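Local atomic coordinates of ABC transporter binding protein AcbH (Actinoplanes, PDB entry 3OO8), a protein that binds beta-D-galactopyranose with exclusive preference, as the extracellular solute receptor of a bacterial ABC transporter. Residues G33-D38 against T65-F70; T69-I74 against T87-Y92; Y77-P82 against A98-L103; P136-P141 against P299-I304. The protein carries 2 engineered substitutions. All blocks are in the same frame, centred on the assembly; numbering follows the deposited sequence. Where two conformers were deposited one is given.

Interaction 1: G33-D38 against T65-F70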
loop_
_atom_site.group_PDB
_atom_site.type_symbol
_atom_site.label_atom_id
_atom_site.label_comp_id
_atom_site.label_asym_id
_atom_site.label_seq_id
_atom_site.Cartn_x
_atom_site.Cartn_y
_atom_site.Cartn_z
ATOM N N GLY A 33 -1.933 -10.935 -19.463
ATOM C CA GLY A 33 -0.549 -10.667 -19.088
ATOM C C GLY A 33 -0.467 -10.658 -17.585
ATOM O O GLY A 33 -1.145 -9.853 -16.934
ATOM N N SER A 34 0.340 -11.561 -17.030
ATOM C CA SER A 34 0.433 -11.714 -15.598
ATOM C C SER A 34 1.836 -11.605 -15.016
ATOM O O SER A 34 2.751 -12.294 -15.457
ATOM C CB SER A 34 -0.189 -13.057 -15.182
ATOM O OG SER A 34 0.028 -13.319 -13.803
ATOM N N ASN A 35 1.982 -10.758 -14.007
ATOM C CA ASN A 35 3.220 -10.613 -13.251
ATOM C C ASN A 35 3.237 -11.521 -12.023
ATOM O O ASN A 35 4.118 -11.406 -11.161
ATOM C CB ASN A 35 3.434 -9.131 -12.898
ATOM C CG ASN A 35 2.365 -8.600 -11.929
ATOM O OD1 ASN A 35 1.600 -9.383 -11.385
ATOM N ND2 ASN A 35 2.358 -7.285 -11.669
ATOM N N TYR A 36 2.288 -12.450 -11.908
ATOM C CA TYR A 36 2.312 -13.385 -10.775
ATOM C C TYR A 36 3.259 -14.535 -11.116
ATOM O O TYR A 36 2.838 -15.594 -11.573
ATOM C CB TYR A 36 0.921 -13.922 -10.428
ATOM C CG TYR A 36 -0.046 -12.889 -9.876
ATOM C CD1 TYR A 36 0.244 -12.194 -8.721
ATOM C CD2 TYR A 36 -1.276 -12.648 -10.511
ATOM C CE1 TYR A 36 -0.626 -11.270 -8.207
ATOM C CE2 TYR A 36 -2.184 -11.715 -9.992
ATOM C CZ TYR A 36 -1.839 -11.029 -8.850
ATOM O OH TYR A 36 -2.686 -10.105 -8.294
ATOM N N SER A 37 4.545 -14.320 -10.881
ATOM C CA SER A 37 5.532 -15.333 -11.258
ATOM C C SER A 37 5.949 -16.200 -10.059
ATOM O O SER A 37 6.404 -17.326 -10.252
ATOM C CB SER A 37 6.748 -14.669 -11.939
ATOM O OG SER A 37 7.408 -13.761 -11.065
ATOM N N ASP A 38 5.781 -15.709 -8.834
ATOM C CA ASP A 38 6.070 -16.534 -7.640
ATOM C C ASP A 38 5.112 -17.735 -7.601
ATOM O O ASP A 38 3.960 -17.659 -8.054
ATOM C CB ASP A 38 5.970 -15.744 -6.331
ATOM C CG ASP A 38 7.085 -14.731 -6.148
ATOM O OD1 ASP A 38 8.091 -14.768 -6.882
ATOM O OD2 ASP A 38 6.927 -13.880 -5.256
ATOM N N THR A 65 4.996 -13.527 -17.037
ATOM C CA THR A 65 6.333 -12.967 -17.191
ATOM C C THR A 65 6.906 -12.785 -15.789
ATOM O O THR A 65 6.182 -12.491 -14.827
ATOM C CB THR A 65 6.270 -11.597 -17.881
ATOM O OG1 THR A 65 5.803 -11.786 -19.211
ATOM C CG2 THR A 65 7.629 -10.915 -17.933
ATOM N N ASP A 66 8.208 -12.997 -15.657
ATOM C CA ASP A 66 8.881 -12.686 -14.410
ATOM C C ASP A 66 8.396 -11.355 -13.845
ATOM O O ASP A 66 8.326 -10.345 -14.553
ATOM C CB ASP A 66 10.381 -12.555 -14.669
ATOM C CG ASP A 66 11.113 -12.075 -13.455
ATOM O OD1 ASP A 66 11.201 -12.866 -12.491
ATOM O OD2 ASP A 66 11.560 -10.901 -13.453
ATOM N N HIS A 67 8.051 -11.355 -12.567
ATOM C CA HIS A 67 7.446 -10.186 -11.933
ATOM C C HIS A 67 8.156 -8.861 -12.191
ATOM O O HIS A 67 7.548 -7.901 -12.675
ATOM C CB HIS A 67 7.265 -10.403 -10.423
ATOM C CG HIS A 67 6.479 -9.322 -9.755
ATOM N ND1 HIS A 67 7.068 -8.216 -9.180
ATOM C CD2 HIS A 67 5.140 -9.154 -9.611
ATOM C CE1 HIS A 67 6.129 -7.429 -8.681
ATOM N NE2 HIS A 67 4.952 -7.987 -8.906
ATOM N N ASN A 68 9.440 -8.810 -11.860
ATOM C CA ASN A 68 10.209 -7.587 -12.010
ATOM C C ASN A 68 10.347 -7.164 -13.456
ATOM O O ASN A 68 10.242 -5.987 -13.771
ATOM C CB ASN A 68 11.568 -7.730 -11.328
ATOM C CG ASN A 68 11.459 -7.630 -9.824
ATOM O OD1 ASN A 68 10.406 -7.277 -9.276
ATOM N ND2 ASN A 68 12.545 -7.958 -9.139
ATOM N N THR A 69 10.567 -8.138 -14.328
ATOM C CA THR A 69 10.656 -7.880 -15.762
ATOM C C THR A 69 9.391 -7.256 -16.310
ATOM O O THR A 69 9.462 -6.310 -17.088
ATOM C CB THR A 69 10.961 -9.152 -16.546
ATOM O OG1 THR A 69 12.128 -9.746 -15.972
ATOM C CG2 THR A 69 11.207 -8.845 -18.003
ATOM N N PHE A 70 8.239 -7.820 -15.932
ATOM C CA PHE A 70 6.949 -7.278 -16.376
ATOM C C PHE A 70 6.829 -5.809 -15.944
ATOM O O PHE A 70 6.429 -4.947 -16.740
ATOM C CB PHE A 70 5.789 -8.099 -15.768
ATOM C CG PHE A 70 4.454 -7.763 -16.353
ATOM C CD1 PHE A 70 4.026 -8.424 -17.514
ATOM C CD2 PHE A 70 3.625 -6.805 -15.744
ATOM C CE1 PHE A 70 2.789 -8.116 -18.109
ATOM C CE2 PHE A 70 2.386 -6.480 -16.339
ATOM C CZ PHE A 70 1.971 -7.153 -17.497
#

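Interaction 2: T69-I74 against T87-Y92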
loop_
_atom_site.group_PDB
_atom_site.type_symbol
_atom_site.label_atom_id
_atom_site.label_comp_id
_atom_site.label_asym_id
_atom_site.label_seq_id
_atom_site.Cartn_x
_atom_site.Cartn_y
_atom_site.Cartn_z
ATOM N N THR A 69 10.567 -8.138 -14.328
ATOM C CA THR A 69 10.656 -7.880 -15.762
ATOM C C THR A 69 9.391 -7.256 -16.310
ATOM O O THR A 69 9.462 -6.310 -17.088
ATOM C CB THR A 69 10.961 -9.152 -16.546
ATOM O OG1 THR A 69 12.128 -9.746 -15.972
ATOM C CG2 THR A 69 11.207 -8.845 -18.003
ATOM N N PHE A 70 8.239 -7.820 -15.932
ATOM C CA PHE A 70 6.949 -7.278 -16.376
ATOM C C PHE A 70 6.829 -5.809 -15.944
ATOM O O PHE A 70 6.429 -4.947 -16.740
ATOM C CB PHE A 70 5.789 -8.099 -15.768
ATOM C CG PHE A 70 4.454 -7.763 -16.353
ATOM C CD1 PHE A 70 4.026 -8.424 -17.514
ATOM C CD2 PHE A 70 3.625 -6.805 -15.744
ATOM C CE1 PHE A 70 2.789 -8.116 -18.109
ATOM C CE2 PHE A 70 2.386 -6.480 -16.339
ATOM C CZ PHE A 70 1.971 -7.153 -17.497
ATOM N N GLN A 71 7.146 -5.526 -14.686
ATOM C CA GLN A 71 7.075 -4.169 -14.165
ATOM C C GLN A 71 7.963 -3.274 -15.044
ATOM O O GLN A 71 7.532 -2.236 -15.558
ATOM C CB GLN A 71 7.619 -4.151 -12.728
ATOM C CG GLN A 71 7.019 -5.241 -11.848
ATOM C CD GLN A 71 5.511 -5.185 -11.793
ATOM O OE1 GLN A 71 4.833 -6.050 -12.339
ATOM N NE2 GLN A 71 4.976 -4.160 -11.139
ATOM N N ASN A 72 9.194 -3.724 -15.245
ATOM C CA ASN A 72 10.186 -2.911 -15.974
ATOM C C ASN A 72 9.788 -2.641 -17.420
ATOM O O ASN A 72 10.140 -1.590 -17.969
ATOM C CB ASN A 72 11.581 -3.540 -15.896
ATOM C CG ASN A 72 12.203 -3.433 -14.520
ATOM O OD1 ASN A 72 11.845 -2.568 -13.711
ATOM N ND2 ASN A 72 13.162 -4.319 -14.250
ATOM N N ASN A 73 9.043 -3.569 -18.028
ATOM C CA ASN A 73 8.667 -3.437 -19.436
ATOM C C ASN A 73 7.283 -2.848 -19.678
ATOM O O ASN A 73 6.850 -2.748 -20.830
ATOM C CB ASN A 73 8.792 -4.802 -20.139
ATOM C CG ASN A 73 8.597 -4.719 -21.667
ATOM O OD1 ASN A 73 9.269 -3.938 -22.359
ATOM N ND2 ASN A 73 7.707 -5.564 -22.194
ATOM N N ILE A 74 6.594 -2.435 -18.621
ATOM C CA ILE A 74 5.185 -2.042 -18.779
ATOM C C ILE A 74 4.834 -1.037 -19.881
ATOM O O ILE A 74 3.908 -1.267 -20.655
ATOM C CB ILE A 74 4.531 -1.655 -17.413
ATOM C CG1 ILE A 74 3.008 -1.537 -17.535
ATOM C CG2 ILE A 74 5.154 -0.388 -16.821
ATOM C CD1 ILE A 74 2.326 -2.824 -17.886
ATOM N N THR A 87 -2.233 -7.662 -15.329
ATOM C CA THR A 87 -2.066 -7.309 -13.952
ATOM C C THR A 87 -1.402 -5.952 -13.776
ATOM O O THR A 87 -0.404 -5.664 -14.428
ATOM C CB THR A 87 -1.093 -8.296 -13.309
ATOM O OG1 THR A 87 0.096 -8.421 -14.114
ATOM C CG2 THR A 87 -1.761 -9.678 -13.179
ATOM N N TRP A 88 -1.932 -5.125 -12.884
ATOM C CA TRP A 88 -1.232 -3.884 -12.559
ATOM C C TRP A 88 -1.630 -3.476 -11.138
ATOM O O TRP A 88 -2.017 -4.316 -10.338
ATOM C CB TRP A 88 -1.489 -2.772 -13.615
ATOM C CG TRP A 88 -0.461 -1.672 -13.506
ATOM C CD1 TRP A 88 -0.684 -0.350 -13.211
ATOM C CD2 TRP A 88 0.959 -1.821 -13.635
ATOM N NE1 TRP A 88 0.514 0.321 -13.145
ATOM C CE2 TRP A 88 1.536 -0.551 -13.391
ATOM C CE3 TRP A 88 1.802 -2.902 -13.909
ATOM C CZ2 TRP A 88 2.926 -0.343 -13.410
ATOM C CZ3 TRP A 88 3.203 -2.678 -13.958
ATOM C CH2 TRP A 88 3.726 -1.411 -13.701
ATOM N N PHE A 89 -1.576 -2.190 -10.818
ATOM C CA PHE A 89 -1.934 -1.764 -9.455
ATOM C C PHE A 89 -2.215 -0.265 -9.461
ATOM O O PHE A 89 -1.814 0.458 -10.388
ATOM C CB PHE A 89 -0.776 -2.097 -8.500
ATOM C CG PHE A 89 0.583 -1.720 -9.042
ATOM C CD1 PHE A 89 1.091 -0.419 -8.910
ATOM C CD2 PHE A 89 1.365 -2.676 -9.671
ATOM C CE1 PHE A 89 2.354 -0.091 -9.396
ATOM C CE2 PHE A 89 2.610 -2.347 -10.170
ATOM C CZ PHE A 89 3.102 -1.067 -10.047
ATOM N N ALA A 90 -2.913 0.195 -8.431
ATOM C CA ALA A 90 -3.254 1.601 -8.304
ATOM C C ALA A 90 -2.006 2.483 -8.165
ATOM O O ALA A 90 -0.932 2.029 -7.730
ATOM C CB ALA A 90 -4.239 1.813 -7.117
ATOM N N GLY A 91 -2.159 3.752 -8.531
ATOM C CA GLY A 91 -1.092 4.715 -8.257
ATOM C C GLY A 91 -0.747 5.578 -9.441
ATOM O O GLY A 91 -1.556 5.755 -10.378
ATOM N N TYR A 92 0.454 6.163 -9.350
ATOM C CA TYR A 92 0.894 7.130 -10.342
ATOM C C TYR A 92 0.921 6.582 -11.757
ATOM O O TYR A 92 0.404 7.220 -12.680
ATOM C CB TYR A 92 2.283 7.636 -9.944
ATOM C CG TYR A 92 2.762 8.796 -10.793
ATOM C CD1 TYR A 92 2.614 10.108 -10.332
ATOM C CD2 TYR A 92 3.307 8.586 -12.050
ATOM C CE1 TYR A 92 3.058 11.196 -11.082
ATOM C CE2 TYR A 92 3.731 9.669 -12.828
ATOM C CZ TYR A 92 3.605 10.960 -12.329
ATOM O OH TYR A 92 4.025 12.035 -13.103
#

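Interaction 3: Y77-P82 against A98-L103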
loop_
_atom_site.group_PDB
_atom_site.type_symbol
_atom_site.label_atom_id
_atom_site.label_comp_id
_atom_site.label_asym_id
_atom_site.label_seq_id
_atom_site.Cartn_x
_atom_site.Cartn_y
_atom_site.Cartn_z
ATOM N N TYR A 77 5.424 -2.573 -23.236
ATOM C CA TYR A 77 4.415 -3.624 -23.355
ATOM C C TYR A 77 3.058 -3.099 -23.807
ATOM O O TYR A 77 2.452 -3.646 -24.734
ATOM C CB TYR A 77 4.319 -4.379 -22.032
ATOM C CG TYR A 77 3.119 -5.310 -21.892
ATOM C CD1 TYR A 77 3.148 -6.608 -22.397
ATOM C CD2 TYR A 77 1.988 -4.897 -21.187
ATOM C CE1 TYR A 77 2.036 -7.464 -22.252
ATOM C CE2 TYR A 77 0.905 -5.750 -21.018
ATOM C CZ TYR A 77 0.932 -7.027 -21.549
ATOM O OH TYR A 77 -0.161 -7.871 -21.358
ATOM N N LEU A 78 2.578 -2.033 -23.168
ATOM C CA LEU A 78 1.297 -1.449 -23.520
ATOM C C LEU A 78 1.325 -0.839 -24.920
ATOM O O LEU A 78 0.308 -0.788 -25.617
ATOM C CB LEU A 78 0.928 -0.366 -22.495
ATOM C CG LEU A 78 0.627 -0.937 -21.103
ATOM C CD1 LEU A 78 0.515 0.172 -20.073
ATOM C CD2 LEU A 78 -0.657 -1.772 -21.148
ATOM N N GLN A 79 2.494 -0.379 -25.344
ATOM C CA GLN A 79 2.573 0.282 -26.654
ATOM C C GLN A 79 2.771 -0.675 -27.818
ATOM O O GLN A 79 2.599 -0.286 -28.972
ATOM C CB GLN A 79 3.659 1.352 -26.633
ATOM C CG GLN A 79 3.351 2.416 -25.599
ATOM C CD GLN A 79 4.333 3.550 -25.598
ATOM O OE1 GLN A 79 4.356 4.361 -26.521
ATOM N NE2 GLN A 79 5.129 3.644 -24.537
ATOM N N GLY A 80 3.114 -1.924 -27.514
ATOM C CA GLY A 80 3.340 -2.937 -28.530
ATOM C C GLY A 80 2.099 -3.716 -28.909
ATOM O O GLY A 80 1.183 -3.193 -29.555
ATOM N N THR A 81 2.073 -4.977 -28.513
ATOM C CA THR A 81 0.942 -5.848 -28.807
ATOM C C THR A 81 0.588 -6.568 -27.495
ATOM O O THR A 81 0.814 -7.770 -27.347
ATOM C CB THR A 81 1.297 -6.848 -29.926
ATOM O OG1 THR A 81 2.422 -7.628 -29.527
ATOM C CG2 THR A 81 1.675 -6.105 -31.223
ATOM N N PRO A 82 0.032 -5.821 -26.539
ATOM C CA PRO A 82 -0.262 -6.371 -25.202
ATOM C C PRO A 82 -1.371 -7.430 -25.221
ATOM O O PRO A 82 -2.080 -7.617 -26.230
ATOM C CB PRO A 82 -0.680 -5.123 -24.422
ATOM C CG PRO A 82 -1.389 -4.290 -25.471
ATOM C CD PRO A 82 -0.426 -4.429 -26.655
ATOM N N ALA A 98 -3.188 5.802 -18.294
ATOM C CA ALA A 98 -4.555 6.202 -18.665
ATOM C C ALA A 98 -4.536 7.584 -19.322
ATOM O O ALA A 98 -5.237 7.816 -20.302
ATOM C CB ALA A 98 -5.510 6.213 -17.443
ATOM N N ALA A 99 -3.723 8.484 -18.779
ATOM C CA ALA A 99 -3.608 9.852 -19.322
ATOM C C ALA A 99 -3.022 9.833 -20.732
ATOM O O ALA A 99 -3.343 10.688 -21.565
ATOM C CB ALA A 99 -2.730 10.686 -18.413
ATOM N N GLN A 100 -2.155 8.864 -20.984
ATOM C CA GLN A 100 -1.442 8.716 -22.241
ATOM C C GLN A 100 -2.238 8.053 -23.354
ATOM O O GLN A 100 -1.746 7.951 -24.477
ATOM C CB GLN A 100 -0.219 7.873 -21.967
ATOM C CG GLN A 100 0.774 7.766 -23.068
ATOM C CD GLN A 100 2.112 7.304 -22.524
ATOM O OE1 GLN A 100 2.219 6.950 -21.349
ATOM N NE2 GLN A 100 3.136 7.315 -23.368
ATOM N N GLY A 101 -3.421 7.534 -23.022
ATOM C CA GLY A 101 -4.281 6.855 -23.980
ATOM C C GLY A 101 -3.935 5.392 -24.173
ATOM O O GLY A 101 -4.315 4.806 -25.179
ATOM N N LEU A 102 -3.204 4.798 -23.227
ATOM C CA LEU A 102 -2.798 3.400 -23.369
ATOM C C LEU A 102 -3.787 2.387 -22.797
ATOM O O LEU A 102 -3.604 1.185 -22.993
ATOM C CB LEU A 102 -1.431 3.151 -22.707
ATOM C CG LEU A 102 -0.246 3.934 -23.293
ATOM C CD1 LEU A 102 1.066 3.591 -22.562
ATOM C CD2 LEU A 102 -0.155 3.631 -24.768
ATOM N N LEU A 103 -4.793 2.870 -22.088
ATOM C CA LEU A 103 -5.752 2.000 -21.398
ATOM C C LEU A 103 -7.179 2.235 -21.826
ATOM O O LEU A 103 -7.584 3.372 -22.025
ATOM C CB LEU A 103 -5.645 2.189 -19.888
ATOM C CG LEU A 103 -4.258 2.012 -19.267
ATOM C CD1 LEU A 103 -4.396 2.191 -17.772
ATOM C CD2 LEU A 103 -3.644 0.649 -19.581
HETATM O O HOH W 1 -2.295 -0.632 -24.805
#

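Interaction 4: P136-P141 against P299-I304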
loop_
_atom_site.group_PDB
_atom_site.type_symbol
_atom_site.label_atom_id
_atom_site.label_comp_id
_atom_site.label_asym_id
_atom_site.label_seq_id
_atom_site.Cartn_x
_atom_site.Cartn_y
_atom_site.Cartn_z
ATOM N N PRO A 136 -9.896 -3.479 -8.890
ATOM C CA PRO A 136 -8.955 -3.917 -7.832
ATOM C C PRO A 136 -9.327 -5.284 -7.293
ATOM O O PRO A 136 -10.482 -5.715 -7.437
ATOM C CB PRO A 136 -9.181 -2.857 -6.744
ATOM C CG PRO A 136 -10.582 -2.463 -6.866
ATOM C CD PRO A 136 -10.905 -2.542 -8.350
ATOM N N LEU A 137 -8.367 -5.942 -6.644
ATOM C CA LEU A 137 -8.593 -7.293 -6.105
ATOM C C LEU A 137 -8.343 -7.355 -4.605
ATOM O O LEU A 137 -9.198 -7.852 -3.869
ATOM C CB LEU A 137 -7.719 -8.342 -6.834
ATOM C CG LEU A 137 -8.177 -9.784 -6.558
ATOM C CD1 LEU A 137 -9.572 -10.061 -7.138
ATOM C CD2 LEU A 137 -7.124 -10.741 -7.140
ATOM N N TYR A 138 -7.190 -6.864 -4.131
ATOM C CA TYR A 138 -6.840 -6.972 -2.710
ATOM C C TYR A 138 -5.835 -5.876 -2.336
ATOM O O TYR A 138 -5.193 -5.275 -3.199
ATOM C CB TYR A 138 -6.213 -8.347 -2.353
ATOM C CG TYR A 138 -5.014 -8.655 -3.226
ATOM C CD1 TYR A 138 -3.770 -8.060 -2.960
ATOM C CD2 TYR A 138 -5.151 -9.443 -4.379
ATOM C CE1 TYR A 138 -2.665 -8.257 -3.824
ATOM C CE2 TYR A 138 -4.076 -9.617 -5.262
ATOM C CZ TYR A 138 -2.851 -9.034 -4.970
ATOM O OH TYR A 138 -1.817 -9.225 -5.848
ATOM N N ASN A 139 -5.726 -5.645 -1.039
ATOM C CA ASN A 139 -4.708 -4.747 -0.470
ATOM C C ASN A 139 -4.259 -5.240 0.902
ATOM O O ASN A 139 -4.734 -6.284 1.370
ATOM C CB ASN A 139 -5.117 -3.261 -0.528
ATOM C CG ASN A 139 -6.461 -2.966 0.116
ATOM O OD1 ASN A 139 -6.944 -3.707 0.980
ATOM N ND2 ASN A 139 -7.068 -1.844 -0.301
ATOM N N TYR A 140 -3.379 -4.491 1.577
ATOM C CA TYR A 140 -2.965 -4.838 2.956
ATOM C C TYR A 140 -2.560 -3.525 3.614
ATOM O O TYR A 140 -2.174 -2.590 2.930
ATOM C CB TYR A 140 -1.801 -5.836 2.967
ATOM C CG TYR A 140 -0.542 -5.241 2.411
ATOM C CD1 TYR A 140 0.351 -4.574 3.250
ATOM C CD2 TYR A 140 -0.253 -5.335 1.054
ATOM C CE1 TYR A 140 1.508 -4.003 2.720
ATOM C CE2 TYR A 140 0.894 -4.768 0.538
ATOM C CZ TYR A 140 1.753 -4.115 1.381
ATOM O OH TYR A 140 2.925 -3.524 0.909
ATOM N N PRO A 141 -2.596 -3.483 4.947
ATOM C CA PRO A 141 -2.406 -2.211 5.653
ATOM C C PRO A 141 -1.010 -1.927 6.193
ATOM O O PRO A 141 -0.238 -2.845 6.472
ATOM C CB PRO A 141 -3.366 -2.360 6.833
ATOM C CG PRO A 141 -3.208 -3.861 7.184
ATOM C CD PRO A 141 -3.107 -4.555 5.833
ATOM N N PRO A 299 -1.458 -0.654 -0.179
ATOM C CA PRO A 299 -1.132 -0.930 -1.588
ATOM C C PRO A 299 -2.087 -1.945 -2.241
ATOM O O PRO A 299 -2.208 -3.078 -1.764
ATOM C CB PRO A 299 0.302 -1.488 -1.515
ATOM C CG PRO A 299 0.867 -0.845 -0.264
ATOM C CD PRO A 299 -0.288 -0.831 0.712
ATOM N N THR A 300 -2.743 -1.518 -3.329
ATOM C CA THR A 300 -3.841 -2.251 -3.923
ATOM C C THR A 300 -3.482 -2.749 -5.320
ATOM O O THR A 300 -3.159 -1.968 -6.246
ATOM C CB THR A 300 -5.093 -1.331 -4.031
ATOM O OG1 THR A 300 -5.420 -0.808 -2.731
ATOM C CG2 THR A 300 -6.309 -2.106 -4.552
ATOM N N ASP A 301 -3.567 -4.062 -5.480
ATOM C CA ASP A 301 -3.266 -4.702 -6.748
ATOM C C ASP A 301 -4.566 -4.928 -7.527
ATOM O O ASP A 301 -5.617 -5.138 -6.916
ATOM C CB ASP A 301 -2.568 -6.046 -6.551
ATOM C CG ASP A 301 -1.133 -5.908 -6.052
ATOM O OD1 ASP A 301 -0.640 -4.769 -5.860
ATOM O OD2 ASP A 301 -0.485 -6.955 -5.801
ATOM N N GLY A 302 -4.493 -4.918 -8.851
ATOM C CA GLY A 302 -5.701 -5.159 -9.649
ATOM C C GLY A 302 -5.363 -5.456 -11.085
ATOM O O GLY A 302 -4.310 -6.029 -11.375
ATOM N N PHE A 303 -6.282 -5.098 -11.979
ATOM C CA PHE A 303 -6.159 -5.459 -13.392
ATOM C C PHE A 303 -6.601 -4.307 -14.264
ATOM O O PHE A 303 -7.458 -3.508 -13.863
ATOM C CB PHE A 303 -7.024 -6.687 -13.690
ATOM C CG PHE A 303 -6.707 -7.818 -12.768
ATOM C CD1 PHE A 303 -5.659 -8.659 -13.060
ATOM C CD2 PHE A 303 -7.423 -7.982 -11.575
ATOM C CE1 PHE A 303 -5.289 -9.672 -12.158
ATOM C CE2 PHE A 303 -7.079 -9.003 -10.661
ATOM C CZ PHE A 303 -6.019 -9.862 -10.968
ATOM N N ILE A 304 -5.956 -4.234 -15.421
ATOM C CA ILE A 304 -6.240 -3.206 -16.417
ATOM C C ILE A 304 -6.529 -3.844 -17.775
ATOM O O ILE A 304 -6.219 -5.020 -18.029
ATOM C CB ILE A 304 -5.046 -2.258 -16.608
ATOM C CG1 ILE A 304 -3.799 -3.059 -17.045
ATOM C CG2 ILE A 304 -4.845 -1.428 -15.339
ATOM C CD1 ILE A 304 -2.533 -2.211 -17.297
#

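Interaction 1: G33-D38 against T65-F70
Two first torsions set up the meeting of Asn35 and His67: Asn35 holds CG between its backbone N and carbonyl carbon (chi1 66°), while His67 swings CG away from its own N (chi1 -172°). The two side chains then run side by side and point the same way, with amide and imidazole planes 41° apart. The carbonyl of Asn35 lies at the edge of the imidazole, near its plane, its O 2.9 Å from His67 CD2. Ser37 turns OG back toward the start of helix 67-79, where Ser37 OG accepts from His67 N at 2.9 Å; the bond is bent, and it ties the loop to the first helical residue. The helix start is also capped from within: Asp66, the N-cap, takes Thr69 N and Thr69 OG1 on OD2, the two donors coming from opposite faces of the carboxylate. Before the helix, Thr65 N gives an almost straight bond to Ser34 O at 3.0 Å, while within it Phe70 CD2 packs on Asn35 CB at 3.7 Å. In one Gln71 conformer, Asn35 ND2 donates to Gln71 OE1; Gln71 and His67 are both galactose-binding residues, which would make Asn35 a second-shell neighbour of that site. Strand 30-34 runs between strands 60-64 and 85-89, parallel to both, and the contact lies where it and strand 60-64 end and helix 67-79 begins, with helix 39-56 packing against Ser34 and Tyr36.

Interaction 2: T69-I74 against T87-Y92
Ile74 lies against the indole of Trp88, and its side chain follows the ring outward. CB starts 3.8 Å from Trp88 CH2. The CG2 branch comes closer, CG2 standing 3.6 Å from Trp88 CH2, whereas CG1, carried away from the backbone N (chi1 -168°), sits over the six-membered ring in a CH-pi contact, 3.9 Å from its centroid. At the tip, CD1 reaches Trp88 CE3 and CZ3, both 4.0 Å away. The opposite face of the indole takes its chain neighbour Phe89, so the ring is sandwiched between Ile74 and Phe89. In one of its conformers Gln71 bends at chi2 and brings NE2 to the edge of the Phe89 ring, 3.1 Å from CE2, with amide and ring planes 29° apart; its OE1 is held by Asn35. Phe70 CE2 is 3.5 Å from Thr87 O, a buried oxygen with no hydrogen-bond partner in the model. With an alanine in place of Trp88, Ile74 and Phe89 would probably lose the ring that separates them, and a gap would open between helix and strand. Phe89 also makes a cation-pi contact with Arg373, which binds galactose, as do Gln71 and Arg93, the latter beside Ile74 and Trp88. Helix segment 69-74 crosses strand segment 87-89 at 74°, packing on the mixed sheet of this class 2 solute-binding fold with the end of Gln71 reaching the strand's aromatic rings.

Interaction 3: Y77-P82 against A98-L103
Apolar packing carries most of this contact, and Leu102 is at its middle. Its CG stands anti to the carbonyl carbon (chi1 -62°), which sends the two methyl groups across to the last turn of helix 67-79. There Leu102 CD1 meets Leu78 CB at 4.0 Å, and Leu102 CD2 touches the aliphatic part of Gln79, lying 3.8 Å from CG. Leu103 reaches the same helix with one methyl, its CD2 being 4.2 Å from Leu78 CD2. The leucines share a further neighbour in Phe97 of helix 92-99, which touches Leu78, Leu102 and Leu103 and so closes a small hydrophobic cluster between the two helix ends.

The chain turns sharply before it can supply Leu102 and Leu103. Gly101, with positive phi (84°), ends helix 92-99 in a Schellman motif, and the turn brings Leu102 and Leu103 against the end of helix 67-79. This is the outer end of a unit in which helix 67-79, strand 85-89 and helix 92-99 follow one another along the chain.

Polar contacts are few, and none is a direct hydrogen bond between the segments. One water bridges two backbone carbonyls, donating to Leu78 O at 2.7 Å and to Leu102 O at 2.9 Å, so a single molecule satisfies an acceptor on each side. The amide of Gln79 turns back along its own helix, NE2 donating to Ser75 O. Beyond the contact, Lys308 NZ binds the carbonyls of Gln79 and Gly80, while Lys307 NZ takes that of Gly101.

Interaction 4: P136-P141 against P299-I304
Tyr138 and Asp301 stand on the same face of the sheet, phenol and carboxylate planes 67° apart. Tyr138 OH donates to Asp301 OD2 at 2.6 Å, meeting that oxygen's anti lone pair, and the ring gets there because Tyr138 places CG between its backbone N and carbonyl carbon (chi1 55°). The other carboxylate oxygen, OD1, forms a salt bridge with the galactose-binding Arg373, so Asp301 is likely to steady that arginine. Tyr138 OH also bonds to Tyr36 OH. A phenylalanine at Tyr138 would probably leave Asp301 OD2 and Tyr36 OH without this partner and the carboxylate freer to turn beside Arg373. Asn139 and Thr300 lie side by side, pointing the same way, with ND2 donating to Thr300 OG1 at 3.1 Å almost in the amide plane; Thr300 OG1 also bonds to Ala298 O.

In the backbone the strands pair antiparallel, Leu137 N to Asp301 O (2.9 Å) and Asp301 N to Tyr138 O (3.1 Å), and a beta bulge shifts the register by one between Pro136 and Tyr138. Gly302 faces Pro136 with their CA atoms 3.9 Å apart, where a CB would clash.

Farther along, Tyr140 turns one ring face to Pro299, whose CD makes a CH-pi contact 4.1 Å from the ring centroid. Toward the other end, Leu137 CD2 approaches the edge of the Phe303 ring, 3.9 Å from CE2.

In the fold
Along the chain, interactions 1, 2 and 3 draw on helix 67-79: its start, its middle and its end. Interaction 1 leads into interaction 2 through the shared Thr69 and Phe70, their centres about 9 Å apart; interaction 3 lies about 12 Å from interaction 2, and their segments alternate in sequence. Interaction 4 brings in strand 301-304 from far along the chain. That strand pairs antiparallel with strand 85-89, through Trp88 O to Gly302 N, placing interactions 1, 2 and 4 on one mixed sheet. Tyr36 and Tyr138 join interactions 1 and 4 through their hydroxyls. Galactose-binding His67 and Gln71 belong to interactions 1 and 2, Arg373 lies beside 2 and 4, and interaction 3 packs the periphery.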